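Local coordinates for protein putative peptidase (Chlamydophila abortus, PDB 3CE2) that probably acts as a zinc-dependent oligopeptidase of the M3B family, cleaving small peptides, at residues Ile26-Leu31 / Asp381-Val386; Leu86-His91 / Tyr375-Tyr380. One frame throughout, in Å; residues are numbered along the deposited sequence.

Interaction 1: residues Ile26-Leu31 / Asp381-Val386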
loop_
_atom_site.group_PDB
_atom_site.type_symbol
_atom_site.label_atom_id
_atom_site.label_comp_id
_atom_site.label_asym_id
_atom_site.label_seq_id
_atom_site.Cartn_x
_atom_site.Cartn_y
_atom_site.Cartn_z
ATOM N N ILE A 26 20.466 -11.639 11.956
ATOM C CA ILE A 26 19.240 -12.322 12.289
ATOM C C ILE A 26 19.426 -13.300 13.439
ATOM O O ILE A 26 18.516 -14.053 13.762
ATOM C CB ILE A 26 18.735 -13.093 11.072
ATOM C CG1 ILE A 26 19.805 -14.102 10.616
ATOM C CG2 ILE A 26 18.372 -12.119 9.934
ATOM C CD1 ILE A 26 19.278 -15.157 9.667
ATOM N N THR A 27 20.602 -13.304 14.053
ATOM C CA THR A 27 20.861 -14.193 15.191
ATOM C C THR A 27 19.964 -13.920 16.411
ATOM O O THR A 27 19.569 -14.865 17.079
ATOM C CB THR A 27 22.356 -14.202 15.616
ATOM O OG1 THR A 27 22.808 -12.857 15.800
ATOM C CG2 THR A 27 23.229 -14.858 14.551
ATOM N N PRO A 28 19.628 -12.636 16.705
ATOM C CA PRO A 28 18.627 -12.390 17.773
ATOM C C PRO A 28 17.342 -13.215 17.640
ATOM O O PRO A 28 16.671 -13.464 18.641
ATOM C CB PRO A 28 18.316 -10.902 17.632
ATOM C CG PRO A 28 19.589 -10.308 17.083
ATOM C CD PRO A 28 20.137 -11.367 16.135
ATOM N N LEU A 29 16.990 -13.646 16.435
ATOM C CA LEU A 29 15.848 -14.540 16.277
ATOM C C LEU A 29 16.245 -15.960 16.652
ATOM O O LEU A 29 15.688 -16.561 17.576
ATOM C CB LEU A 29 15.332 -14.512 14.849
ATOM C CG LEU A 29 14.372 -13.374 14.547
ATOM C CD1 LEU A 29 14.611 -12.880 13.168
ATOM C CD2 LEU A 29 12.948 -13.858 14.666
ATOM N N TYR A 30 17.205 -16.492 15.906
ATOM C CA TYR A 30 17.779 -17.782 16.192
ATOM C C TYR A 30 19.271 -17.736 16.004
ATOM O O TYR A 30 19.770 -17.192 15.016
ATOM C CB TYR A 30 17.173 -18.832 15.293
ATOM C CG TYR A 30 15.713 -19.053 15.581
ATOM C CD1 TYR A 30 15.310 -19.866 16.634
ATOM C CD2 TYR A 30 14.742 -18.430 14.815
ATOM C CE1 TYR A 30 13.970 -20.060 16.904
ATOM C CE2 TYR A 30 13.406 -18.613 15.069
ATOM C CZ TYR A 30 13.017 -19.421 16.113
ATOM O OH TYR A 30 11.677 -19.601 16.359
ATOM N N LEU A 31 19.987 -18.308 16.964
ATOM C CA LEU A 31 21.441 -18.424 16.875
ATOM C C LEU A 31 21.904 -18.919 15.506
ATOM O O LEU A 31 22.819 -18.355 14.913
ATOM C CB LEU A 31 21.977 -19.346 17.984
ATOM C CG LEU A 31 22.053 -18.697 19.371
ATOM C CD1 LEU A 31 22.433 -19.719 20.451
ATOM C CD2 LEU A 31 23.021 -17.485 19.350
ATOM N N ASP A 381 8.855 -9.985 17.841
ATOM C CA ASP A 381 10.029 -10.283 18.659
ATOM C C ASP A 381 11.388 -9.768 18.150
ATOM O O ASP A 381 12.351 -9.679 18.912
ATOM C CB ASP A 381 10.056 -11.779 18.982
ATOM C CG ASP A 381 8.895 -12.184 19.891
ATOM O OD1 ASP A 381 8.809 -11.624 21.012
ATOM O OD2 ASP A 381 8.060 -13.030 19.483
ATOM N N SER A 382 11.446 -9.384 16.878
ATOM C CA SER A 382 12.692 -8.925 16.264
ATOM C C SER A 382 12.758 -7.408 16.160
ATOM O O SER A 382 11.753 -6.722 16.317
ATOM C CB SER A 382 12.786 -9.508 14.859
ATOM O OG SER A 382 11.568 -9.322 14.138
ATOM N N HIS A 383 13.935 -6.874 15.867
ATOM C CA HIS A 383 13.971 -5.502 15.413
ATOM C C HIS A 383 13.528 -5.557 13.955
ATOM O O HIS A 383 13.308 -6.651 13.443
ATOM C CB HIS A 383 15.338 -4.829 15.615
ATOM C CG HIS A 383 16.503 -5.726 15.379
ATOM N ND1 HIS A 383 17.325 -6.156 16.397
ATOM C CD2 HIS A 383 17.002 -6.259 14.239
ATOM C CE1 HIS A 383 18.274 -6.927 15.899
ATOM N NE2 HIS A 383 18.105 -7.001 14.590
ATOM N N PRO A 384 13.315 -4.388 13.312
ATOM C CA PRO A 384 12.890 -4.440 11.916
ATOM C C PRO A 384 14.065 -4.859 11.030
ATOM O O PRO A 384 15.225 -4.666 11.389
ATOM C CB PRO A 384 12.470 -3.002 11.613
ATOM C CG PRO A 384 13.170 -2.167 12.622
ATOM C CD PRO A 384 13.446 -3.010 13.814
ATOM N N TYR A 385 13.773 -5.471 9.899
ATOM C CA TYR A 385 14.829 -5.918 9.033
ATOM C C TYR A 385 14.549 -5.290 7.704
ATOM O O TYR A 385 13.427 -5.338 7.189
ATOM C CB TYR A 385 14.851 -7.442 8.954
ATOM C CG TYR A 385 15.515 -8.094 10.150
ATOM C CD1 TYR A 385 16.878 -7.908 10.384
ATOM C CD2 TYR A 385 14.793 -8.904 11.041
ATOM C CE1 TYR A 385 17.518 -8.504 11.476
ATOM C CE2 TYR A 385 15.421 -9.505 12.140
ATOM C CZ TYR A 385 16.794 -9.295 12.345
ATOM O OH TYR A 385 17.473 -9.862 13.400
ATOM N N VAL A 386 15.557 -4.634 7.168
ATOM C CA VAL A 386 15.404 -3.979 5.891
ATOM C C VAL A 386 16.248 -4.698 4.865
ATOM O O VAL A 386 17.483 -4.760 4.996
ATOM C CB VAL A 386 15.914 -2.552 5.953
ATOM C CG1 VAL A 386 15.758 -1.906 4.607
ATOM C CG2 VAL A 386 15.163 -1.803 6.986
#
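Ser382 meets Leu29 at the start of the contact: Ser382 CB lies 4.2 Å from Leu29 CG. The serine hydroxyl is used locally. It accepts the N-H of Cys379, three residues earlier. His383 comes next. Its ring approaches the ring of Pro28 obliquely, and its CE1 lies 3.8 Å from Pro28 CG. Trp361 stacks on the same imidazole.

Tyr385 carries the main part of the contact. Its CB points toward 26-31, and chi1 of -79° sets CG anti to the carbonyl carbon, beside the backbone N. Ile26 lays CG2 over one face of the phenol in a CH-pi contact. This methyl is 4.3 Å from the ring centroid and 23° off the normal, displaced toward the rim. The two side chains cross at about a right angle. Leu29 comes tip to tip, with CD1 3.6 Å from Tyr385 CE2. The Tyr385 hydroxyl hydrogen-bonds to the carbonyl of Asp25, just before the bend. The bend itself is held by Leu29 N to Ile26 O at 3.1 Å.

The contact therefore ties the N-terminal loop before helix 33-42 to strand 385-387, the middle strand of a small mixed sheet. Helix 66-96 lies alongside. Its Tyr89 and Thr93 touch Ile26, and its Leu92 touches Tyr385. Pro384 and Val386 rest on the zinc-site helix 394-416.

Interaction 2: residues Leu86-His91 / Tyr375-Tyr380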
loop_
_atom_site.group_PDB
_atom_site.type_symbol
_atom_site.label_atom_id
_atom_site.label_comp_id
_atom_site.label_asym_id
_atom_site.label_seq_id
_atom_site.Cartn_x
_atom_site.Cartn_y
_atom_site.Cartn_z
ATOM N N LEU A 86 9.262 -17.904 13.424
ATOM C CA LEU A 86 9.901 -18.913 12.605
ATOM C C LEU A 86 9.751 -18.535 11.149
ATOM O O LEU A 86 10.643 -18.779 10.334
ATOM C CB LEU A 86 9.244 -20.265 12.810
ATOM C CG LEU A 86 9.465 -20.979 14.136
ATOM C CD1 LEU A 86 8.378 -22.060 14.283
ATOM C CD2 LEU A 86 10.878 -21.551 14.216
ATOM N N TYR A 87 8.618 -17.948 10.805
ATOM C CA TYR A 87 8.428 -17.573 9.429
ATOM C C TYR A 87 9.443 -16.528 8.990
ATOM O O TYR A 87 10.135 -16.671 7.988
ATOM C CB TYR A 87 7.044 -17.023 9.221
ATOM C CG TYR A 87 6.787 -16.764 7.773
ATOM C CD1 TYR A 87 6.238 -17.766 6.956
ATOM C CD2 TYR A 87 7.121 -15.534 7.195
ATOM C CE1 TYR A 87 5.997 -17.538 5.611
ATOM C CE2 TYR A 87 6.889 -15.293 5.847
ATOM C CZ TYR A 87 6.327 -16.305 5.064
ATOM O OH TYR A 87 6.099 -16.082 3.741
ATOM N N VAL A 88 9.512 -15.470 9.767
ATOM C CA VAL A 88 10.324 -14.349 9.453
ATOM C C VAL A 88 11.746 -14.825 9.294
ATOM O O VAL A 88 12.429 -14.457 8.337
ATOM C CB VAL A 88 10.181 -13.278 10.561
ATOM C CG1 VAL A 88 11.330 -12.289 10.524
ATOM C CG2 VAL A 88 8.823 -12.559 10.401
ATOM N N TYR A 89 12.190 -15.673 10.210
ATOM C CA TYR A 89 13.565 -16.171 10.156
ATOM C C TYR A 89 13.845 -16.944 8.865
ATOM O O TYR A 89 14.862 -16.727 8.222
ATOM C CB TYR A 89 13.867 -17.077 11.342
ATOM C CG TYR A 89 15.264 -17.612 11.295
ATOM C CD1 TYR A 89 16.295 -16.923 11.904
ATOM C CD2 TYR A 89 15.564 -18.793 10.619
ATOM C CE1 TYR A 89 17.575 -17.379 11.862
ATOM C CE2 TYR A 89 16.861 -19.264 10.559
ATOM C CZ TYR A 89 17.862 -18.546 11.190
ATOM O OH TYR A 89 19.168 -18.974 11.184
ATOM N N ALA A 90 12.951 -17.862 8.504
ATOM C CA ALA A 90 13.099 -18.651 7.277
ATOM C C ALA A 90 13.047 -17.776 6.005
ATOM O O ALA A 90 13.890 -17.894 5.104
ATOM C CB ALA A 90 12.044 -19.729 7.225
ATOM N N HIS A 91 12.059 -16.892 5.953
ATOM C CA HIS A 91 11.854 -16.001 4.803
ATOM C C HIS A 91 13.038 -15.042 4.598
ATOM O O HIS A 91 13.479 -14.806 3.475
ATOM C CB HIS A 91 10.524 -15.249 4.969
ATOM C CG HIS A 91 10.398 -14.034 4.113
ATOM N ND1 HIS A 91 10.638 -12.757 4.591
ATOM C CD2 HIS A 91 10.048 -13.894 2.810
ATOM C CE1 HIS A 91 10.456 -11.886 3.614
ATOM N NE2 HIS A 91 10.093 -12.548 2.526
ATOM N N TYR A 375 12.395 -3.977 0.944
ATOM C CA TYR A 375 11.284 -4.092 1.889
ATOM C C TYR A 375 11.721 -3.970 3.341
ATOM O O TYR A 375 12.911 -3.958 3.641
ATOM C CB TYR A 375 10.525 -5.419 1.701
ATOM C CG TYR A 375 11.322 -6.654 2.052
ATOM C CD1 TYR A 375 11.734 -6.905 3.373
ATOM C CD2 TYR A 375 11.649 -7.593 1.069
ATOM C CE1 TYR A 375 12.454 -8.060 3.697
ATOM C CE2 TYR A 375 12.370 -8.754 1.379
ATOM C CZ TYR A 375 12.770 -8.984 2.690
ATOM O OH TYR A 375 13.495 -10.122 2.983
ATOM N N SER A 376 10.725 -3.879 4.226
ATOM C CA SER A 376 10.898 -3.971 5.669
ATOM C C SER A 376 10.101 -5.142 6.162
ATOM O O SER A 376 8.994 -5.394 5.702
ATOM C CB SER A 376 10.340 -2.738 6.350
ATOM O OG SER A 376 10.531 -1.626 5.512
ATOM N N SER A 377 10.647 -5.853 7.128
ATOM C CA SER A 377 9.955 -6.995 7.665
ATOM C C SER A 377 10.441 -7.162 9.090
ATOM O O SER A 377 11.158 -6.316 9.601
ATOM C CB SER A 377 10.238 -8.246 6.805
ATOM O OG SER A 377 9.617 -9.401 7.336
ATOM N N GLY A 378 10.063 -8.261 9.722
ATOM C CA GLY A 378 10.417 -8.506 11.106
ATOM C C GLY A 378 9.140 -8.974 11.738
ATOM O O GLY A 378 8.128 -9.119 11.059
ATOM N N CYS A 379 9.164 -9.240 13.029
ATOM C CA CYS A 379 7.916 -9.565 13.706
ATOM C C CYS A 379 8.005 -8.981 15.080
ATOM O O CYS A 379 8.972 -8.266 15.395
ATOM C CB CYS A 379 7.709 -11.077 13.805
ATOM S SG CYS A 379 9.107 -11.879 14.618
ATOM N N TYR A 380 7.018 -9.323 15.902
ATOM C CA TYR A 380 6.883 -8.743 17.226
ATOM C C TYR A 380 8.166 -8.866 18.014
ATOM O O TYR A 380 8.558 -7.940 18.716
ATOM C CB TYR A 380 5.711 -9.377 17.977
ATOM C CG TYR A 380 5.306 -8.619 19.211
ATOM C CD1 TYR A 380 4.549 -7.448 19.116
ATOM C CD2 TYR A 380 5.690 -9.066 20.481
ATOM C CE1 TYR A 380 4.175 -6.743 20.252
ATOM C CE2 TYR A 380 5.328 -8.373 21.627
ATOM C CZ TYR A 380 4.565 -7.213 21.512
ATOM O OH TYR A 380 4.200 -6.527 22.649
#
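The hydroxyl of Tyr375 meets the imidazole of His91: Tyr375 OH lies 3.6 Å from His91 CE1, and it also hydrogen-bonds to the carboxylate of Asp95 one helical turn further on. The two side chains reach toward each other tip to tip. Their rings lie obliquely, with centroids 5.6 Å apart and planes at 34°. His91 holds CG anti to the backbone N (chi1 162°), and its side chain leaves the helix on the side of the strand.

Val88, one turn earlier, is the apolar half of the contact. Its two methyls lie side by side on the Gly378 backbone, CG1 3.9 Å from Gly378 CA and CG2 3.6 Å from Gly378 O. CG2 also packs on Cys379 CB at 3.9 Å. Here the helix comes close to bare backbone. The conformation of Gly378 itself calls for glycine, because a CB would be jammed against the carbonyl O of Ser377. Ser377 adds a looser contact near both Val88 and His91.

The axes of helix segment 86-91 and strand 375-377 run roughly antiparallel, at 144°. Strand 375-377 is an edge of the mixed sheet and pairs with 385-387. Helix 66-96 lies on one face of the sheet, and its His91 and Tyr87 also touch helix 101-120. Ser376 points the other way, to helix 394-416. There it hydrogen-bonds to Glu403 and touches His406, which binds zinc with His402 and Glu430.

The centres of the two interactions are 8 Å apart. Interaction 2 is nested along the chain inside the loop closed by interaction 1: 26-31, 86-91, 375-380, then 381-386. Their later segments are consecutive and supply neighbouring antiparallel strands, joined by a probable hydrogen bond from Tyr385 N to Ser377 O (2.8 Å). Their earlier segments also touch, through Tyr30 and Ile26 against Tyr89. The N-terminal loop, helix 66-96 and the small sheet thus form one packed unit. The sheet borders helix 394-416 with its HExxH zinc motif, and the side chain of Tyr375 is about 8 Å from a bound zinc ion. This unit therefore sits beside what is probably the active site, as in other M3 peptidases.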